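Local coordinates for protein hyaluronidase (PDB 5DIY) that probably acts as a family 84 hexosaminidase, a TIM-barrel glycoside hydrolase of the kind that removes O-linked N-acetylglucosamine from proteins, at residues Y224-D228 and N257-L261; L51-Y56 and T98-K102; F328-Q332 and V440-F444; E139-L145 and Q182-K186. One frame throughout, in Å; residues are numbered along the deposited sequence.

How the interactions relate
Interactions 2, 4 and 1 follow one another along the chain within the eight-stranded parallel barrel, and interaction 3 comes last, in the helical region beyond it. Interaction 1 joins the loops after the seventh and eighth strands, its centre about 4 Å from the chain's centre, directly beside the sugar. Interactions 2 and 4 pack outer parts of successive beta-alpha units; their centres are about 21 Å apart, and Leu99 CD1 meets Phe144 CZ at 4.0 Å, linking helix 93-108 to helix 137-153. Interaction 3 pairs helices 322-336 and 440-451, its centre about 55 Å from each of theirs. The sugar-side contact thus lies about 27 to 30 Å, centre to centre, from the other three.

Interaction 1: Y224-D228 and N257-L261; sequences YPVND and NPMAL. With NAG (2-acetamido-2-deoxy-beta-D-glucopyranose), chain E.
Val226 and Asn257 meet through backbone and side chain alike: Val226 N donates to Asn257 O over 2.9 Å, with an N-H...O angle of 146°. A cis peptide bond before Pro225 shapes the chain just ahead of this donor. The side chain of Asn257 can be traced outward from there, crossing the valine obliquely. Its CB lies 3.9 Å from Val226 CG1, and CG comes closer to the same methyl. At the tip the amide divides its tasks: OD1 accepts from the backbone N of Gly12, while ND2 reaches to 3.0 Å from O4 of the N-acetylglucosamine. With CG anti to the backbone N (chi1 -162°), the side chain passes across the valine and carries ND2 to the sugar. Further on, Asn227 OD1 rests 3.2 Å from Met259 CG, and one water links that oxygen to Ala260 N.

Asp228 takes up the sugar with both carboxylate oxygens, OD1 accepting from O6 at 2.6 Å and OD2 from O4 at 2.7 Å; OD2 also accepts from Tyr14 N. A leucine here would probably leave both hydroxyls and the Tyr14 amide without their acceptor. These loops follow the last two strands of the TIM barrel, where active sites of this fold lie. Paired acceptors on O4 and O6, with an amide nitrogen beside O4, are consistent with recognition of these two hydroxyls of the sugar.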
# COMPACT_ATOMS: atom_id res chain seq x y z
N TYR C 224 -2.11 -0.80 4.38
CA TYR C 224 -0.83 -1.33 3.94
C TYR C 224 -1.07 -2.84 3.74
O TYR C 224 -1.67 -3.46 4.63
CB TYR C 224 0.28 -1.08 4.97
CG TYR C 224 1.62 -1.51 4.44
CD1 TYR C 224 2.37 -0.67 3.61
CD2 TYR C 224 2.12 -2.79 4.70
CE1 TYR C 224 3.59 -1.09 3.07
CE2 TYR C 224 3.33 -3.20 4.19
CZ TYR C 224 4.06 -2.35 3.36
OH TYR C 224 5.25 -2.79 2.85
N PRO C 225 -0.62 -3.45 2.63
CA PRO C 225 0.27 -2.87 1.62
C PRO C 225 -0.35 -2.09 0.45
O PRO C 225 0.38 -1.76 -0.47
CB PRO C 225 1.01 -4.11 1.09
CG PRO C 225 0.03 -5.21 1.26
CD PRO C 225 -0.60 -4.92 2.59
N VAL C 226 -1.65 -1.79 0.46
CA VAL C 226 -2.31 -1.09 -0.68
C VAL C 226 -1.42 -0.11 -1.42
O VAL C 226 -0.85 0.78 -0.81
CB VAL C 226 -3.54 -0.21 -0.32
CG1 VAL C 226 -4.82 -0.86 -0.75
CG2 VAL C 226 -3.57 0.26 1.13
N ASN C 227 -1.39 -0.24 -2.74
CA ASN C 227 -0.71 0.71 -3.61
C ASN C 227 -1.62 1.17 -4.75
O ASN C 227 -1.25 1.11 -5.91
CB ASN C 227 0.62 0.12 -4.11
CG ASN C 227 0.45 -1.06 -5.07
OD1 ASN C 227 -0.58 -1.75 -5.07
ND2 ASN C 227 1.48 -1.31 -5.88
N ASP C 228 -2.83 1.63 -4.41
CA ASP C 228 -3.77 2.11 -5.43
C ASP C 228 -3.60 3.60 -5.66
O ASP C 228 -2.89 4.28 -4.91
CB ASP C 228 -5.23 1.74 -5.09
CG ASP C 228 -5.75 2.37 -3.79
OD1 ASP C 228 -5.13 3.30 -3.23
OD2 ASP C 228 -6.82 1.90 -3.32
N ASN C 257 -5.68 -3.70 4.19
CA ASN C 257 -6.04 -3.47 2.79
C ASN C 257 -4.81 -3.76 1.90
O ASN C 257 -3.83 -3.01 1.94
CB ASN C 257 -6.55 -2.04 2.57
CG ASN C 257 -7.33 -1.88 1.27
OD1 ASN C 257 -7.64 -2.85 0.59
ND2 ASN C 257 -7.64 -0.64 0.92
N PRO C 258 -4.85 -4.84 1.10
CA PRO C 258 -3.68 -5.25 0.32
C PRO C 258 -3.58 -4.59 -1.05
O PRO C 258 -4.40 -3.76 -1.42
CB PRO C 258 -3.89 -6.76 0.18
CG PRO C 258 -5.37 -6.92 0.14
CD PRO C 258 -5.99 -5.76 0.85
N MET C 259 -2.56 -4.98 -1.81
CA MET C 259 -2.39 -4.49 -3.18
C MET C 259 -3.34 -5.24 -4.11
O MET C 259 -3.73 -6.38 -3.84
CB MET C 259 -0.95 -4.69 -3.65
CG MET C 259 0.09 -3.96 -2.82
SD MET C 259 1.76 -4.10 -3.48
CE MET C 259 2.22 -5.71 -2.85
N ALA C 260 -3.67 -4.60 -5.23
CA ALA C 260 -4.35 -5.29 -6.33
C ALA C 260 -3.50 -6.43 -6.94
O ALA C 260 -4.01 -7.22 -7.74
CB ALA C 260 -4.76 -4.30 -7.41
N LEU C 261 -2.21 -6.48 -6.60
CA LEU C 261 -1.33 -7.64 -6.82
C LEU C 261 -1.41 -8.61 -5.63
O LEU C 261 -0.75 -8.39 -4.61
CB LEU C 261 0.12 -7.15 -6.98
CG LEU C 261 0.40 -6.09 -8.04
CD1 LEU C 261 1.87 -5.70 -8.00
CD2 LEU C 261 0.01 -6.60 -9.42
C1 NAG E . -9.07 5.38 1.06
C2 NAG E . -10.12 4.26 0.93
C3 NAG E . -9.55 2.91 0.46
C4 NAG E . -8.28 3.13 -0.34
C5 NAG E . -7.24 3.77 0.56
C6 NAG E . -5.91 4.04 -0.16
C7 NAG E . -10.37 3.80 3.35
C8 NAG E . -11.36 3.68 4.47
N2 NAG E . -10.89 4.11 2.17
O3 NAG E . -10.54 2.24 -0.33
O4 NAG E . -7.77 1.87 -0.80
O5 NAG E . -7.71 4.95 1.21
O6 NAG E . -6.09 4.81 -1.35
O7 NAG E . -9.17 3.63 3.54
O HOH W 1 -3.40 -1.84 -5.37

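Interaction 2: L51-Y56 and T98-K102; sequences LWREPY and TLIRK
The Trp52 indole has the backbone N of Leu99 at its edge, in the ring plane, while Leu99 CB approaches Trp52 CZ3 obliquely, at 3.9 Å. One face of the indole carries Arg53 CG, 3.6 Å above the plane and over the centre. The arginine chain runs on extended, and its guanidinium in turn has Trp52 CZ2 over one face before it reaches Glu95 in a salt bridge. Thr98 CG2 touches Arg53 CG at 3.7 Å. The Tyr56 ring meets Lys102 CE obliquely, CE2 to CE being 3.6 Å, and an edge-to-face ring, Phe64, packs against it as well.

Lys102 leaves helix 93-108 with CG anti to the backbone N (chi1 179°), then bends at chi2 (52°) and again at chi4, bringing its ammonium to carbonyls of the type I turn from Leu51 to Glu54. There Lys102 NZ donates to Glu54 O at 2.7 Å and to Trp52 O at 2.8 Å; relative to Trp52 O, NZ stands 54° out of the carbonyl plane. A third carbonyl, Tyr47 O, completes the set. Beside them a water donates to both Arg53 O and Thr98 O. The contact thus ties the loop after the second barrel strand to the helix after the third. The three carbonyl dipoles probably offset the charge of the buried ammonium, and the lysine probably steadies a turn already closed by Glu54 N to Leu51 O.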
# COMPACT_ATOMS: atom_id res chain seq x y z
N LEU C 51 -23.74 1.55 -7.92
CA LEU C 51 -24.99 0.83 -8.14
C LEU C 51 -25.31 -0.09 -6.95
O LEU C 51 -25.70 -1.24 -7.14
CB LEU C 51 -24.90 0.02 -9.45
CG LEU C 51 -24.55 0.80 -10.73
CD1 LEU C 51 -24.73 -0.09 -11.96
CD2 LEU C 51 -25.38 2.07 -10.87
N TRP C 52 -25.19 0.44 -5.74
CA TRP C 52 -25.47 -0.32 -4.52
C TRP C 52 -26.92 -0.81 -4.39
O TRP C 52 -27.17 -1.81 -3.72
CB TRP C 52 -25.08 0.48 -3.27
CG TRP C 52 -25.97 1.65 -2.94
CD1 TRP C 52 -25.79 2.95 -3.31
CD2 TRP C 52 -27.14 1.62 -2.13
NE1 TRP C 52 -26.79 3.73 -2.79
CE2 TRP C 52 -27.64 2.94 -2.06
CE3 TRP C 52 -27.84 0.60 -1.45
CZ2 TRP C 52 -28.79 3.27 -1.34
CZ3 TRP C 52 -28.98 0.94 -0.74
CH2 TRP C 52 -29.45 2.26 -0.69
N ARG C 53 -27.86 -0.10 -5.00
CA ARG C 53 -29.26 -0.51 -5.01
C ARG C 53 -29.53 -1.74 -5.88
O ARG C 53 -30.46 -2.49 -5.61
CB ARG C 53 -30.16 0.64 -5.45
CG ARG C 53 -30.15 1.81 -4.48
CD ARG C 53 -31.09 2.91 -4.94
NE ARG C 53 -30.94 4.12 -4.14
CZ ARG C 53 -30.00 5.05 -4.30
NH1 ARG C 53 -29.06 4.93 -5.24
NH2 ARG C 53 -29.99 6.11 -3.50
N GLU C 54 -28.72 -1.95 -6.92
CA GLU C 54 -28.95 -3.03 -7.88
C GLU C 54 -28.53 -4.37 -7.28
O GLU C 54 -27.39 -4.50 -6.82
CB GLU C 54 -28.18 -2.80 -9.18
CG GLU C 54 -28.39 -1.45 -9.86
CD GLU C 54 -29.83 -1.16 -10.20
OE1 GLU C 54 -30.53 -2.07 -10.70
OE2 GLU C 54 -30.27 -0.01 -9.96
N PRO C 55 -29.43 -5.38 -7.28
CA PRO C 55 -29.04 -6.69 -6.77
C PRO C 55 -28.12 -7.44 -7.73
O PRO C 55 -28.22 -7.27 -8.94
CB PRO C 55 -30.37 -7.43 -6.61
CG PRO C 55 -31.26 -6.80 -7.62
CD PRO C 55 -30.85 -5.36 -7.70
N TYR C 56 -27.22 -8.26 -7.17
CA TYR C 56 -26.35 -9.12 -7.97
C TYR C 56 -27.16 -10.13 -8.77
O TYR C 56 -28.18 -10.63 -8.30
CB TYR C 56 -25.34 -9.87 -7.08
CG TYR C 56 -24.24 -9.00 -6.50
CD1 TYR C 56 -23.16 -8.60 -7.29
CD2 TYR C 56 -24.26 -8.61 -5.16
CE1 TYR C 56 -22.14 -7.82 -6.77
CE2 TYR C 56 -23.24 -7.83 -4.63
CZ TYR C 56 -22.18 -7.43 -5.43
OH TYR C 56 -21.17 -6.65 -4.92
N THR C 98 -34.35 -1.32 0.44
CA THR C 98 -33.49 -1.59 -0.71
C THR C 98 -32.13 -2.19 -0.29
O THR C 98 -31.67 -3.15 -0.89
CB THR C 98 -33.30 -0.32 -1.57
OG1 THR C 98 -34.59 0.11 -2.05
CG2 THR C 98 -32.36 -0.56 -2.76
N LEU C 99 -31.52 -1.63 0.76
CA LEU C 99 -30.26 -2.18 1.28
C LEU C 99 -30.45 -3.59 1.83
O LEU C 99 -29.63 -4.48 1.58
CB LEU C 99 -29.66 -1.26 2.36
CG LEU C 99 -28.23 -1.62 2.82
CD1 LEU C 99 -27.37 -0.37 2.94
CD2 LEU C 99 -28.21 -2.40 4.12
N ILE C 100 -31.55 -3.80 2.56
CA ILE C 100 -31.88 -5.13 3.12
C ILE C 100 -32.13 -6.16 2.01
O ILE C 100 -31.76 -7.32 2.15
CB ILE C 100 -33.07 -5.06 4.11
CG1 ILE C 100 -32.71 -4.23 5.36
CG2 ILE C 100 -33.57 -6.45 4.51
CD1 ILE C 100 -31.72 -4.87 6.32
N ARG C 101 -32.75 -5.71 0.92
CA ARG C 101 -32.97 -6.57 -0.25
C ARG C 101 -31.63 -6.96 -0.89
O ARG C 101 -31.41 -8.13 -1.23
CB ARG C 101 -33.86 -5.84 -1.26
CG ARG C 101 -34.60 -6.74 -2.24
CD ARG C 101 -35.51 -5.93 -3.18
NE ARG C 101 -36.27 -4.91 -2.46
CZ ARG C 101 -36.17 -3.58 -2.62
NH1 ARG C 101 -35.34 -3.02 -3.51
NH2 ARG C 101 -36.92 -2.79 -1.86
N LYS C 102 -30.73 -5.99 -1.03
CA LYS C 102 -29.38 -6.22 -1.58
C LYS C 102 -28.58 -7.27 -0.81
O LYS C 102 -27.94 -8.13 -1.41
CB LYS C 102 -28.60 -4.89 -1.64
CG LYS C 102 -27.18 -4.96 -2.17
CD LYS C 102 -27.10 -5.66 -3.52
CE LYS C 102 -25.79 -5.36 -4.23
NZ LYS C 102 -25.75 -3.96 -4.76
O HOH W 2 -31.44 -4.23 -3.55

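Interaction 3: F328-Q332 and V440-F444; sequences FKKVQ and VVRNF
Phe328 and Phe444 lie one over the other as an offset stack, their planes 12° apart and their centroids 4.2 Å from each other. The offset differs on the two sides: Phe328 CD1 sits above the centre of the Phe444 ring, whereas Phe444 CG, 3.6 Å from that same CD1, lies toward the rim of the Phe328 ring. Phe444 CB adds a CH-pi contact, 4.0 Å from the Phe328 centroid. Phe444 CG is anti to its own backbone N, and this swings the ring out from helix 440-451 across the phenylalanine of the other helix, the side chains crossing at about a right angle.

The helical region that follows the barrel here packs two helices side by side, their local axes 11.6 Å apart and running nearly parallel, 19° between their N-to-C directions; Leu386 of helix 373-398 and Leu347 of helix 340-362 touch both rings, making this a core shared by four helices. With an alanine here in place of Phe328, Phe444 would probably lose the cover on one ring face, and a gap would open beside the two valines.

Those valines approach Phe328 from its edge: Val440 CG1 stands 3.8 Å from CD2 in the ring plane, and Val441 CG2 lies near that plane beside CE2. Gln332, one turn beyond Phe328, slides past Phe444 in the opposite direction; its NE2 comes to the ring edge, 3.5 Å from CD1, with amide and ring planes 24° apart.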
# COMPACT_ATOMS: atom_id res chain seq x y z
N PHE C 328 25.64 6.79 -2.53
CA PHE C 328 26.05 7.76 -3.56
C PHE C 328 26.66 9.03 -2.94
O PHE C 328 27.57 9.61 -3.51
CB PHE C 328 24.91 8.10 -4.52
CG PHE C 328 24.48 6.94 -5.40
CD1 PHE C 328 25.42 6.21 -6.13
CD2 PHE C 328 23.14 6.60 -5.51
CE1 PHE C 328 25.03 5.15 -6.93
CE2 PHE C 328 22.74 5.55 -6.33
CZ PHE C 328 23.68 4.82 -7.04
N LYS C 329 26.15 9.44 -1.79
CA LYS C 329 26.79 10.49 -0.99
C LYS C 329 28.23 10.09 -0.60
O LYS C 329 29.16 10.90 -0.70
CB LYS C 329 25.95 10.79 0.26
CG LYS C 329 26.53 11.85 1.19
CD LYS C 329 25.72 11.94 2.48
CE LYS C 329 26.54 12.56 3.61
NZ LYS C 329 26.89 13.98 3.35
N LYS C 330 28.41 8.84 -0.19
CA LYS C 330 29.74 8.32 0.15
C LYS C 330 30.67 8.32 -1.06
O LYS C 330 31.82 8.77 -0.97
CB LYS C 330 29.61 6.92 0.76
CG LYS C 330 30.92 6.31 1.23
CD LYS C 330 31.53 5.37 0.21
CE LYS C 330 32.85 4.80 0.71
NZ LYS C 330 33.58 4.15 -0.41
N VAL C 331 30.17 7.81 -2.19
CA VAL C 331 30.93 7.77 -3.45
C VAL C 331 31.34 9.18 -3.90
O VAL C 331 32.48 9.39 -4.31
CB VAL C 331 30.13 7.07 -4.59
CG1 VAL C 331 30.79 7.28 -5.96
CG2 VAL C 331 29.98 5.58 -4.31
N GLN C 332 30.41 10.13 -3.83
CA GLN C 332 30.71 11.51 -4.22
C GLN C 332 31.77 12.14 -3.29
O GLN C 332 32.65 12.87 -3.77
CB GLN C 332 29.45 12.37 -4.29
CG GLN C 332 28.57 12.06 -5.49
CD GLN C 332 27.23 12.78 -5.48
OE1 GLN C 332 26.91 13.52 -4.54
NE2 GLN C 332 26.43 12.57 -6.52
N VAL C 440 16.75 8.31 -6.48
CA VAL C 440 18.11 8.33 -5.94
C VAL C 440 19.12 8.06 -7.06
O VAL C 440 20.10 8.78 -7.19
CB VAL C 440 18.29 7.30 -4.80
CG1 VAL C 440 19.70 7.39 -4.23
CG2 VAL C 440 17.26 7.52 -3.70
N VAL C 441 18.88 7.03 -7.87
CA VAL C 441 19.76 6.73 -8.99
C VAL C 441 19.66 7.85 -10.02
O VAL C 441 20.67 8.34 -10.52
CB VAL C 441 19.48 5.35 -9.61
CG1 VAL C 441 20.37 5.10 -10.83
CG2 VAL C 441 19.72 4.26 -8.59
N ARG C 442 18.43 8.30 -10.31
CA ARG C 442 18.20 9.45 -11.19
C ARG C 442 19.08 10.64 -10.81
O ARG C 442 19.84 11.15 -11.65
CB ARG C 442 16.73 9.87 -11.16
CG ARG C 442 16.36 10.93 -12.19
CD ARG C 442 14.99 11.52 -11.89
NE ARG C 442 13.95 10.51 -12.00
CZ ARG C 442 13.40 10.09 -13.14
NH1 ARG C 442 13.76 10.61 -14.31
NH2 ARG C 442 12.46 9.15 -13.11
N ASN C 443 18.98 11.08 -9.55
CA ASN C 443 19.70 12.27 -9.09
C ASN C 443 21.22 12.08 -9.14
O ASN C 443 21.94 13.01 -9.45
CB ASN C 443 19.27 12.70 -7.67
CG ASN C 443 17.79 13.11 -7.58
OD1 ASN C 443 17.16 13.49 -8.56
ND2 ASN C 443 17.25 13.03 -6.37
N PHE C 444 21.68 10.86 -8.87
CA PHE C 444 23.10 10.55 -9.00
C PHE C 444 23.56 10.69 -10.45
O PHE C 444 24.56 11.33 -10.72
CB PHE C 444 23.42 9.14 -8.48
CG PHE C 444 24.87 8.75 -8.63
CD1 PHE C 444 25.86 9.39 -7.88
CD2 PHE C 444 25.25 7.73 -9.51
CE1 PHE C 444 27.20 9.03 -8.01
CE2 PHE C 444 26.59 7.37 -9.66
CZ PHE C 444 27.56 8.03 -8.90

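Interaction 4: E139-L145 and Q182-K186; sequences EAQADFL and QRLPK
Arg183 turns toward Glu139 through a second torsion that lies off the fully extended value (chi2 -148°), its chain otherwise running straight from CG to NE. Glu139, with chi1 at -89° and the rest extended, brings its carboxylate across the guanidinium. The two flat groups stack with planes 12° apart: Glu139 OE1 sits over one face of the guanidinium, 3.4 Å from NH2. Because the oxygen lies well out of the guanidinium plane, no N-H points at it and the salt bridge rests on charge alone. Glu139 OE2 instead accepts from the backbone N of Ser135.

One turn along helix 137-153, Ala142 CB abuts Arg183 CB at 3.6 Å. Leu184, the first residue to leave helix 175-183, sends CD2 to within 3.7 Å of Leu145 CD1 and 3.9 Å of Ala142 CA, and Met163 of barrel strand 160-164 touches both leucines. Glu139, Ala142 and Leu145 therefore form one line of the helix, from polar end to core, against the helix of the next beta-alpha unit. Hydrophobic contact seals the inner part, while the stacked ion pair at the outer end, where Arg183 is exposed, lacks a directed bond and would probably tolerate small rotations of either group.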
# COMPACT_ATOMS: atom_id res chain seq x y z
N GLU C 139 -25.43 12.03 12.79
CA GLU C 139 -26.76 11.71 13.31
C GLU C 139 -27.54 10.86 12.31
O GLU C 139 -28.20 9.89 12.69
CB GLU C 139 -27.56 12.98 13.65
CG GLU C 139 -27.36 13.49 15.07
CD GLU C 139 -28.10 14.80 15.35
OE1 GLU C 139 -27.71 15.49 16.32
OE2 GLU C 139 -29.06 15.15 14.62
N ALA C 140 -27.47 11.25 11.04
CA ALA C 140 -28.15 10.53 9.97
C ALA C 140 -27.63 9.10 9.90
O ALA C 140 -28.41 8.15 9.93
CB ALA C 140 -27.95 11.24 8.64
N GLN C 141 -26.30 8.97 9.82
CA GLN C 141 -25.63 7.67 9.76
C GLN C 141 -25.93 6.78 10.97
O GLN C 141 -26.23 5.60 10.81
CB GLN C 141 -24.11 7.86 9.64
CG GLN C 141 -23.69 8.39 8.28
CD GLN C 141 -22.21 8.72 8.19
OE1 GLN C 141 -21.50 8.74 9.19
NE2 GLN C 141 -21.74 8.95 6.97
N ALA C 142 -25.84 7.36 12.17
CA ALA C 142 -26.12 6.62 13.40
C ALA C 142 -27.55 6.07 13.41
O ALA C 142 -27.76 4.91 13.76
CB ALA C 142 -25.87 7.49 14.63
N ASP C 143 -28.51 6.91 13.02
CA ASP C 143 -29.92 6.51 12.95
C ASP C 143 -30.16 5.45 11.87
O ASP C 143 -30.92 4.50 12.08
CB ASP C 143 -30.82 7.72 12.70
CG ASP C 143 -32.28 7.33 12.52
OD1 ASP C 143 -32.79 6.56 13.35
OD2 ASP C 143 -32.90 7.78 11.53
N PHE C 144 -29.53 5.62 10.71
CA PHE C 144 -29.63 4.62 9.65
C PHE C 144 -29.08 3.27 10.10
O PHE C 144 -29.74 2.24 9.94
CB PHE C 144 -28.89 5.09 8.40
CG PHE C 144 -29.04 4.16 7.23
CD1 PHE C 144 -30.21 4.13 6.50
CD2 PHE C 144 -28.01 3.30 6.87
CE1 PHE C 144 -30.36 3.27 5.42
CE2 PHE C 144 -28.15 2.44 5.79
CZ PHE C 144 -29.33 2.43 5.07
N LEU C 145 -27.87 3.28 10.67
CA LEU C 145 -27.22 2.04 11.08
C LEU C 145 -27.96 1.35 12.23
O LEU C 145 -28.06 0.12 12.24
CB LEU C 145 -25.75 2.28 11.45
CG LEU C 145 -24.86 2.66 10.25
CD1 LEU C 145 -23.55 3.25 10.74
CD2 LEU C 145 -24.63 1.47 9.33
N GLN C 182 -21.46 8.18 20.73
CA GLN C 182 -22.65 8.33 21.58
C GLN C 182 -23.89 7.64 21.00
O GLN C 182 -24.61 6.96 21.72
CB GLN C 182 -22.92 9.84 21.79
CG GLN C 182 -24.04 10.19 22.77
CD GLN C 182 -23.79 9.68 24.19
OE1 GLN C 182 -22.66 9.66 24.66
NE2 GLN C 182 -24.85 9.26 24.86
N ARG C 183 -24.11 7.79 19.69
CA ARG C 183 -25.38 7.38 19.06
C ARG C 183 -25.38 6.01 18.37
O ARG C 183 -26.46 5.45 18.17
CB ARG C 183 -25.83 8.44 18.06
CG ARG C 183 -26.01 9.81 18.69
CD ARG C 183 -27.11 10.61 18.02
NE ARG C 183 -27.31 11.89 18.71
CZ ARG C 183 -28.36 12.69 18.55
NH1 ARG C 183 -29.36 12.38 17.71
NH2 ARG C 183 -28.43 13.83 19.24
N LEU C 184 -24.22 5.48 18.00
CA LEU C 184 -24.15 4.11 17.48
C LEU C 184 -24.27 3.11 18.63
O LEU C 184 -23.52 3.21 19.59
CB LEU C 184 -22.82 3.82 16.75
CG LEU C 184 -22.64 4.32 15.32
CD1 LEU C 184 -21.23 3.98 14.86
CD2 LEU C 184 -23.66 3.70 14.38
N PRO C 185 -25.18 2.12 18.52
CA PRO C 185 -25.17 0.99 19.47
C PRO C 185 -23.77 0.40 19.62
O PRO C 185 -23.06 0.25 18.62
CB PRO C 185 -26.13 -0.02 18.82
CG PRO C 185 -27.06 0.81 18.01
CD PRO C 185 -26.29 2.02 17.55
N LYS C 186 -23.40 0.06 20.85
CA LYS C 186 -21.99 -0.23 21.20
C LYS C 186 -21.39 -1.41 20.46
O LYS C 186 -20.18 -1.44 20.22
CB LYS C 186 -21.82 -0.47 22.71
CG LYS C 186 -22.25 0.66 23.64
CD LYS C 186 -21.43 1.93 23.46
CE LYS C 186 -21.89 3.00 24.44
NZ LYS C 186 -21.91 4.36 23.83